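Local coordinates for protein lactate racemase (Thermoanaerobacterium thermosaccharolyticum, PDB 2YJG) that catalyses the interconversion of D- and L-lactate with a nickel pincer cofactor derived from nicotinic acid mononucleotide, and is seen here as the apoprotein, at residues M37-D41 with S244-V248; R75-S79 with E168-E172; L102-G106 with L187-A191. The contacts are given in a common frame with arbitrary orientation. Residues are numbered along the deposited sequence.

Contact 1: residues M37-D41 with S244-V248; sequences MSEED and SHKIV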
loop_
_atom_site.group_PDB
_atom_site.type_symbol
_atom_site.label_atom_id
_atom_site.label_comp_id
_atom_site.label_asym_id
_atom_site.label_seq_id
_atom_site.Cartn_x
_atom_site.Cartn_y
_atom_site.Cartn_z
ATOM N N MET A 37 -17.713 -11.324 -24.306
ATOM C CA MET A 37 -16.744 -11.869 -23.330
ATOM C C MET A 37 -16.389 -10.845 -22.261
ATOM O O MET A 37 -16.213 -9.665 -22.551
ATOM C CB MET A 37 -15.453 -12.315 -24.025
ATOM C CG MET A 37 -15.379 -13.797 -24.341
ATOM S SD MET A 37 -13.676 -14.328 -24.717
ATOM C CE MET A 37 -13.836 -16.093 -24.423
ATOM N N SER A 38 -16.273 -11.299 -21.018
ATOM C CA SER A 38 -15.786 -10.441 -19.966
ATOM C C SER A 38 -14.315 -10.120 -20.244
ATOM O O SER A 38 -13.627 -10.862 -20.976
ATOM C CB SER A 38 -15.897 -11.126 -18.601
ATOM O OG SER A 38 -15.124 -12.299 -18.592
ATOM N N GLU A 39 -13.834 -9.053 -19.611
ATOM C CA GLU A 39 -12.402 -8.710 -19.658
ATOM C C GLU A 39 -11.570 -9.878 -19.157
ATOM O O GLU A 39 -10.536 -10.240 -19.713
ATOM C CB GLU A 39 -12.127 -7.463 -18.831
ATOM C CG GLU A 39 -12.862 -6.195 -19.323
ATOM C CD GLU A 39 -12.506 -4.935 -18.533
ATOM O OE1 GLU A 39 -11.421 -4.377 -18.744
ATOM O OE2 GLU A 39 -13.275 -4.522 -17.645
ATOM N N GLU A 40 -12.058 -10.520 -18.097
ATOM C CA GLU A 40 -11.291 -11.578 -17.478
ATOM C C GLU A 40 -11.158 -12.763 -18.443
ATOM O O GLU A 40 -10.102 -13.337 -18.569
ATOM C CB GLU A 40 -11.953 -11.920 -16.101
ATOM C CG GLU A 40 -11.805 -13.323 -15.582
ATOM C CD GLU A 40 -12.765 -13.599 -14.427
ATOM O OE1 GLU A 40 -12.811 -12.778 -13.473
ATOM O OE2 GLU A 40 -13.487 -14.626 -14.501
ATOM N N ASP A 41 -12.264 -13.135 -19.118
ATOM C CA ASP A 41 -12.246 -14.201 -20.072
ATOM C C ASP A 41 -11.390 -13.898 -21.274
ATOM O O ASP A 41 -10.843 -14.795 -21.883
ATOM C CB ASP A 41 -13.684 -14.577 -20.504
ATOM C CG ASP A 41 -14.407 -15.411 -19.426
ATOM O OD1 ASP A 41 -13.745 -15.936 -18.545
ATOM O OD2 ASP A 41 -15.641 -15.471 -19.423
ATOM N N SER A 244 -12.246 3.776 -22.722
ATOM C CA SER A 244 -12.628 3.593 -21.316
ATOM C C SER A 244 -11.630 2.819 -20.471
ATOM O O SER A 244 -11.827 2.678 -19.260
ATOM C CB SER A 244 -13.966 2.845 -21.267
ATOM O OG SER A 244 -14.860 3.321 -22.284
ATOM N N HIS A 245 -10.575 2.301 -21.105
ATOM C CA HIS A 245 -9.605 1.400 -20.470
ATOM C C HIS A 245 -10.137 -0.003 -20.249
ATOM O O HIS A 245 -9.522 -0.778 -19.543
ATOM C CB HIS A 245 -8.997 1.929 -19.153
ATOM C CG HIS A 245 -8.264 3.231 -19.278
ATOM N ND1 HIS A 245 -7.903 3.785 -20.489
ATOM C CD2 HIS A 245 -7.802 4.083 -18.326
ATOM C CE1 HIS A 245 -7.269 4.929 -20.278
ATOM N NE2 HIS A 245 -7.191 5.130 -18.976
ATOM N N LYS A 246 -11.245 -0.355 -20.895
ATOM C CA LYS A 246 -11.737 -1.734 -20.931
ATOM C C LYS A 246 -10.922 -2.620 -21.881
ATOM O O LYS A 246 -10.615 -2.224 -23.025
ATOM C CB LYS A 246 -13.228 -1.743 -21.352
ATOM C CG LYS A 246 -13.874 -3.097 -21.385
ATOM C CD LYS A 246 -14.921 -3.233 -22.533
ATOM C CE LYS A 246 -15.343 -4.736 -22.718
ATOM N NZ LYS A 246 -14.553 -5.636 -23.666
ATOM N N ILE A 247 -10.553 -3.814 -21.407
ATOM C CA ILE A 247 -9.830 -4.785 -22.229
ATOM C C ILE A 247 -10.763 -5.273 -23.300
ATOM O O ILE A 247 -11.876 -5.697 -22.965
ATOM C CB ILE A 247 -9.314 -6.001 -21.401
ATOM C CG1 ILE A 247 -8.251 -5.513 -20.408
ATOM C CG2 ILE A 247 -8.759 -7.111 -22.307
ATOM C CD1 ILE A 247 -7.866 -6.557 -19.314
ATOM N N VAL A 248 -10.326 -5.185 -24.558
ATOM C CA VAL A 248 -11.073 -5.674 -25.744
ATOM C C VAL A 248 -10.399 -6.820 -26.498
ATOM O O VAL A 248 -11.032 -7.545 -27.301
ATOM C CB VAL A 248 -11.446 -4.520 -26.694
ATOM C CG1 VAL A 248 -12.353 -3.550 -26.005
ATOM C CG2 VAL A 248 -10.193 -3.821 -27.222
HETATM O O HOH W 1 -10.151 -2.465 -17.451
#
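This surface contact sets the N-terminus of helix 39-48 against the start of strand 247-253, an outermost strand, within this chain, of the mixed beta-sheet of the Rossmann-like N-terminal domain. Ser38 is the helix N-cap: its OG accepts from Asp41 N at 3.0 Å, a job suited to a short hydroxyl side chain. One residue on, Glu39 is long enough to cross to the strand. Glu39 OE1 accepts from Ile247 N at 2.9 Å in a nearly straight bond, pairing a backbone NH at the strand's beginning, and the aliphatic chain of Lys246 runs alongside, with Glu39 CD 3.7 Å from Lys246 CG. Ile247 points toward the helix; being bulky and apolar, it fills the space between sheet and helices, touching Ile42 and Val43 as well as Ile81 of helix 79-91. The ammonium of Lys246 turns back, NZ donating to Ile247 O at 2.8 Å. A water completes the bridge, donating to Glu39 OE1 at 2.6 Å and His245 O at 2.8 Å.

Contact 2: residues R75-S79 with E168-E172; sequences RPVPS and EGFIE. With SO4 (sulfate ion), chain E.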
loop_
_atom_site.group_PDB
_atom_site.type_symbol
_atom_site.label_atom_id
_atom_site.label_comp_id
_atom_site.label_asym_id
_atom_site.label_seq_id
_atom_site.Cartn_x
_atom_site.Cartn_y
_atom_site.Cartn_z
ATOM N N ARG A 75 0.585 4.673 -16.798
ATOM C CA ARG A 75 0.119 3.920 -17.961
ATOM C C ARG A 75 -1.240 3.349 -17.608
ATOM O O ARG A 75 -1.508 3.068 -16.434
ATOM C CB ARG A 75 1.102 2.800 -18.342
ATOM C CG ARG A 75 2.545 3.254 -18.575
ATOM C CD ARG A 75 2.721 4.416 -19.540
ATOM N NE ARG A 75 2.423 4.029 -20.928
ATOM C CZ ARG A 75 1.585 4.665 -21.772
ATOM N NH1 ARG A 75 0.907 5.775 -21.436
ATOM N NH2 ARG A 75 1.429 4.180 -22.997
ATOM N N PRO A 76 -2.118 3.191 -18.599
ATOM C CA PRO A 76 -3.469 2.676 -18.335
ATOM C C PRO A 76 -3.645 1.164 -18.255
ATOM O O PRO A 76 -4.774 0.673 -18.405
ATOM C CB PRO A 76 -4.262 3.239 -19.515
ATOM C CG PRO A 76 -3.316 3.181 -20.617
ATOM C CD PRO A 76 -1.960 3.570 -20.013
ATOM N N VAL A 77 -2.575 0.419 -18.001
ATOM C CA VAL A 77 -2.677 -1.029 -17.875
ATOM C C VAL A 77 -3.672 -1.419 -16.746
ATOM O O VAL A 77 -3.569 -0.969 -15.596
ATOM C CB VAL A 77 -1.302 -1.680 -17.654
ATOM C CG1 VAL A 77 -1.448 -3.175 -17.569
ATOM C CG2 VAL A 77 -0.307 -1.276 -18.727
ATOM N N PRO A 78 -4.685 -2.223 -17.080
ATOM C CA PRO A 78 -5.714 -2.585 -16.122
ATOM C C PRO A 78 -5.243 -3.711 -15.220
ATOM O O PRO A 78 -5.760 -4.824 -15.265
ATOM C CB PRO A 78 -6.882 -3.030 -16.999
ATOM C CG PRO A 78 -6.252 -3.546 -18.235
ATOM C CD PRO A 78 -4.958 -2.773 -18.423
ATOM N N SER A 79 -4.250 -3.424 -14.391
ATOM C CA SER A 79 -3.586 -4.491 -13.657
ATOM C C SER A 79 -4.397 -5.158 -12.558
ATOM O O SER A 79 -4.047 -6.256 -12.131
ATOM C CB SER A 79 -2.233 -4.009 -13.123
ATOM O OG SER A 79 -1.397 -3.540 -14.166
ATOM N N GLU A 168 3.899 -7.734 -18.363
ATOM C CA GLU A 168 2.618 -7.389 -18.862
ATOM C C GLU A 168 2.661 -5.968 -19.395
ATOM O O GLU A 168 3.596 -5.195 -19.142
ATOM C CB GLU A 168 1.526 -7.557 -17.834
ATOM C CG GLU A 168 1.591 -6.631 -16.632
ATOM C CD GLU A 168 0.234 -6.438 -15.944
ATOM O OE1 GLU A 168 -0.736 -7.137 -16.323
ATOM O OE2 GLU A 168 0.137 -5.575 -15.028
ATOM N N GLY A 169 1.655 -5.623 -20.178
ATOM C CA GLY A 169 1.647 -4.302 -20.825
ATOM C C GLY A 169 0.396 -4.112 -21.660
ATOM O O GLY A 169 -0.524 -4.938 -21.616
ATOM N N PHE A 170 0.378 -3.060 -22.477
ATOM C CA PHE A 170 -0.726 -2.845 -23.436
ATOM C C PHE A 170 -0.150 -2.331 -24.768
ATOM O O PHE A 170 1.046 -1.832 -24.829
ATOM C CB PHE A 170 -1.767 -1.870 -22.875
ATOM C CG PHE A 170 -1.382 -0.469 -22.975
ATOM C CD1 PHE A 170 -0.221 -0.008 -22.409
ATOM C CD2 PHE A 170 -2.172 0.411 -23.649
ATOM C CE1 PHE A 170 0.145 1.295 -22.582
ATOM C CE2 PHE A 170 -1.818 1.710 -23.769
ATOM C CZ PHE A 170 -0.661 2.135 -23.240
ATOM N N ILE A 171 -0.954 -2.449 -25.816
ATOM C CA ILE A 171 -0.458 -2.165 -27.169
ATOM C C ILE A 171 -1.288 -1.071 -27.817
ATOM O O ILE A 171 -2.515 -1.230 -27.943
ATOM C CB ILE A 171 -0.476 -3.421 -28.068
ATOM C CG1 ILE A 171 0.492 -4.465 -27.615
ATOM C CG2 ILE A 171 -0.127 -2.988 -29.516
ATOM C CD1 ILE A 171 0.276 -5.868 -28.214
ATOM N N GLU A 172 -0.681 0.043 -28.224
ATOM C CA GLU A 172 -1.389 1.123 -28.931
ATOM C C GLU A 172 -0.302 1.761 -29.818
ATOM O O GLU A 172 0.892 1.515 -29.608
ATOM C CB GLU A 172 -1.970 2.174 -27.983
ATOM C CG GLU A 172 -0.871 3.029 -27.279
ATOM C CD GLU A 172 -1.424 4.021 -26.248
ATOM O OE1 GLU A 172 -2.651 3.989 -25.946
ATOM O OE2 GLU A 172 -0.585 4.810 -25.731
HETATM S S SO4 E . 4.965 1.233 -22.629
HETATM O O1 SO4 E . 5.715 0.110 -22.064
HETATM O O2 SO4 E . 3.614 1.188 -22.022
HETATM O O3 SO4 E . 5.555 2.580 -22.385
HETATM O O4 SO4 E . 4.981 0.965 -24.027
#
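The contact belongs to the cofactor pocket at the C-terminal ends of the parallel strands of the Rossmann-like sheet of the N-terminal domain, where the loop after strand 66-71 folds over the end of its parallel neighbour, strand 164-170. Arg75, a residue that, as in related enzymes, probably binds the nickel-pincer nucleotide, extends a guanidinium whose several NH groups can meet more than one anion. Arg75 NE donates to sulfate O2 at 3.3 Å, an ion also held by Gly181 N. The sulfate is probably from the crystallisation liquor, but an anion here is consistent with a site for a nucleotide cofactor. Arg75 NH2 makes a long, weak salt bridge to Glu172 OE2 at 3.5 Å and comes within 2.9 Å of Phe170 CZ, at the edge of the ring rather than over its face.

Phe170 offers a broad apolar surface against the loop. Pro76 lies over one face in a CH-pi contact, its CG 4.1 Å from the ring centroid, while Val77 CG2 reaches Phe170 CD1 at 3.9 Å and rests 4.1 Å from Gly169 C, on the bare backbone. Pro78, the N-cap residue of helix 79-91, is the centre of an inverse gamma turn that steers the chain into the helix. Glu168 points toward the 75-79 loop, and its buried carboxylate is surrounded by hydroxyls: OE1 is hydrogen-bonded to Thr82 OG1 and OE2 to Thr70 OG1, while Ser79 OG, from the first helical residue, donates to Glu168 OE2 at 2.7 Å.

Contact 3: residues L102-G106 with L187-A191; sequences LIATG and LPGIA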
loop_
_atom_site.group_PDB
_atom_site.type_symbol
_atom_site.label_atom_id
_atom_site.label_comp_id
_atom_site.label_asym_id
_atom_site.label_seq_id
_atom_site.Cartn_x
_atom_site.Cartn_y
_atom_site.Cartn_z
ATOM N N LEU A 102 7.741 -6.107 -10.489
ATOM C CA LEU A 102 8.681 -4.999 -10.675
ATOM C C LEU A 102 7.992 -3.963 -11.531
ATOM O O LEU A 102 7.639 -4.262 -12.667
ATOM C CB LEU A 102 9.906 -5.516 -11.433
ATOM C CG LEU A 102 11.041 -4.521 -11.756
ATOM C CD1 LEU A 102 11.494 -3.641 -10.522
ATOM C CD2 LEU A 102 12.159 -5.250 -12.404
ATOM N N ILE A 103 7.833 -2.745 -11.004
ATOM C CA ILE A 103 7.122 -1.654 -11.703
ATOM C C ILE A 103 8.118 -0.944 -12.634
ATOM O O ILE A 103 9.141 -0.431 -12.166
ATOM C CB ILE A 103 6.541 -0.637 -10.715
ATOM C CG1 ILE A 103 5.616 -1.301 -9.708
ATOM C CG2 ILE A 103 5.808 0.517 -11.434
ATOM C CD1 ILE A 103 4.421 -1.904 -10.321
ATOM N N ALA A 104 7.817 -0.927 -13.929
ATOM C CA ALA A 104 8.699 -0.372 -14.971
ATOM C C ALA A 104 8.432 1.103 -15.070
ATOM O O ALA A 104 7.579 1.529 -15.836
ATOM C CB ALA A 104 8.374 -1.040 -16.350
ATOM N N THR A 105 9.191 1.894 -14.337
ATOM C CA THR A 105 8.997 3.343 -14.278
ATOM C C THR A 105 9.724 4.074 -15.364
ATOM O O THR A 105 9.473 5.262 -15.566
ATOM C CB THR A 105 9.570 3.850 -12.941
ATOM O OG1 THR A 105 10.908 3.338 -12.850
ATOM C CG2 THR A 105 8.766 3.281 -11.758
ATOM N N GLY A 106 10.566 3.348 -16.111
ATOM C CA GLY A 106 11.489 3.938 -17.085
ATOM C C GLY A 106 12.259 5.065 -16.430
ATOM O O GLY A 106 12.893 4.887 -15.406
ATOM N N LEU A 187 13.315 -1.989 -22.249
ATOM C CA LEU A 187 13.942 -0.726 -22.599
ATOM C C LEU A 187 12.844 0.122 -23.268
ATOM O O LEU A 187 12.377 -0.217 -24.343
ATOM C CB LEU A 187 15.120 -0.973 -23.545
ATOM C CG LEU A 187 15.913 0.212 -24.094
ATOM C CD1 LEU A 187 16.601 0.995 -22.992
ATOM C CD2 LEU A 187 16.908 -0.209 -25.210
ATOM N N PRO A 188 12.383 1.199 -22.602
ATOM C CA PRO A 188 12.976 1.802 -21.428
ATOM C C PRO A 188 12.592 1.281 -20.033
ATOM O O PRO A 188 13.186 1.724 -19.036
ATOM C CB PRO A 188 12.557 3.253 -21.577
ATOM C CG PRO A 188 11.107 3.170 -22.250
ATOM C CD PRO A 188 11.129 1.875 -23.017
ATOM N N GLY A 189 11.606 0.403 -19.923
ATOM C CA GLY A 189 10.879 0.236 -18.678
ATOM C C GLY A 189 11.682 -0.042 -17.415
ATOM O O GLY A 189 11.392 0.530 -16.340
ATOM N N ILE A 190 12.698 -0.880 -17.529
ATOM C CA ILE A 190 13.539 -1.243 -16.350
ATOM C C ILE A 190 15.026 -0.996 -16.635
ATOM O O ILE A 190 15.854 -1.664 -16.102
ATOM C CB ILE A 190 13.288 -2.685 -15.859
ATOM C CG1 ILE A 190 13.659 -3.778 -16.929
ATOM C CG2 ILE A 190 11.860 -2.806 -15.337
ATOM C CD1 ILE A 190 13.801 -5.191 -16.306
ATOM N N ALA A 191 15.323 -0.030 -17.494
ATOM C CA ALA A 191 16.698 0.303 -17.917
ATOM C C ALA A 191 17.230 1.479 -17.158
ATOM O O ALA A 191 16.481 2.216 -16.488
ATOM C CB ALA A 191 16.737 0.672 -19.409
#
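Leu187 leads into a type I beta turn, Pro188 to Ala191, that lies against the C-terminal end of strand 99-104 in the Rossmann-like sheet. The peptide bond between Leu187 and Pro188 is cis, an arrangement proline tolerates better than other residues, and it bends the chain sharply as it leaves the region of Lys184, the residue that by similarity carries the cofactor covalently. Pro188 O meets Gly106 CA at 3.4 Å in a CA-H...O contact. Gly189 follows, with its CA only 4.1 Å from Gly106 CA; a beta carbon on it would sit 2.9 Å from Ala104 CB, a clash, so a residue without a side chain fits the space. Gly189 O accepts from Gly106 N at 2.9 Å, the one hydrogen bond between the segments. Gly106, also lacking a side chain, takes a positive phi that is easiest for that residue. Ile190 then supplies the apolar contact: its branched side chain settles on the strand, CG2 lying 4.0 Å from Ala104 CB and 3.8 Å from Leu102 CD2. Small Ala191 ends the turn, its O hydrogen-bonded to His133 NE2 and its N donating to Pro188 O at 3.2 Å.

How the contacts relate
The three contacts step across one sheet, from outer strand 247-253 through strand 164-170 to strand 99-104, next to the other outer strand. Contacts 1 and 2, with centres 12 Å apart, touch: His245 NE2 packs on Pro76 CB at 3.5 Å, and Ile247 CG1 on Pro78 CG at 3.5 Å. Contact 3 is centred 13 Å from contact 2 and 25 Å from contact 1, touching neither; strand 66-71 links it to contact 2, since the Thr70 side chain is hydrogen-bonded to Glu168, while its backbone pairs with Leu102 and Ala104. Contacts 2 and 3 border the catalytic region, assigned by similarity: the side chains of Arg75 and His108 are about 5 Å apart, those of Pro188 and Lys184 about 4 Å.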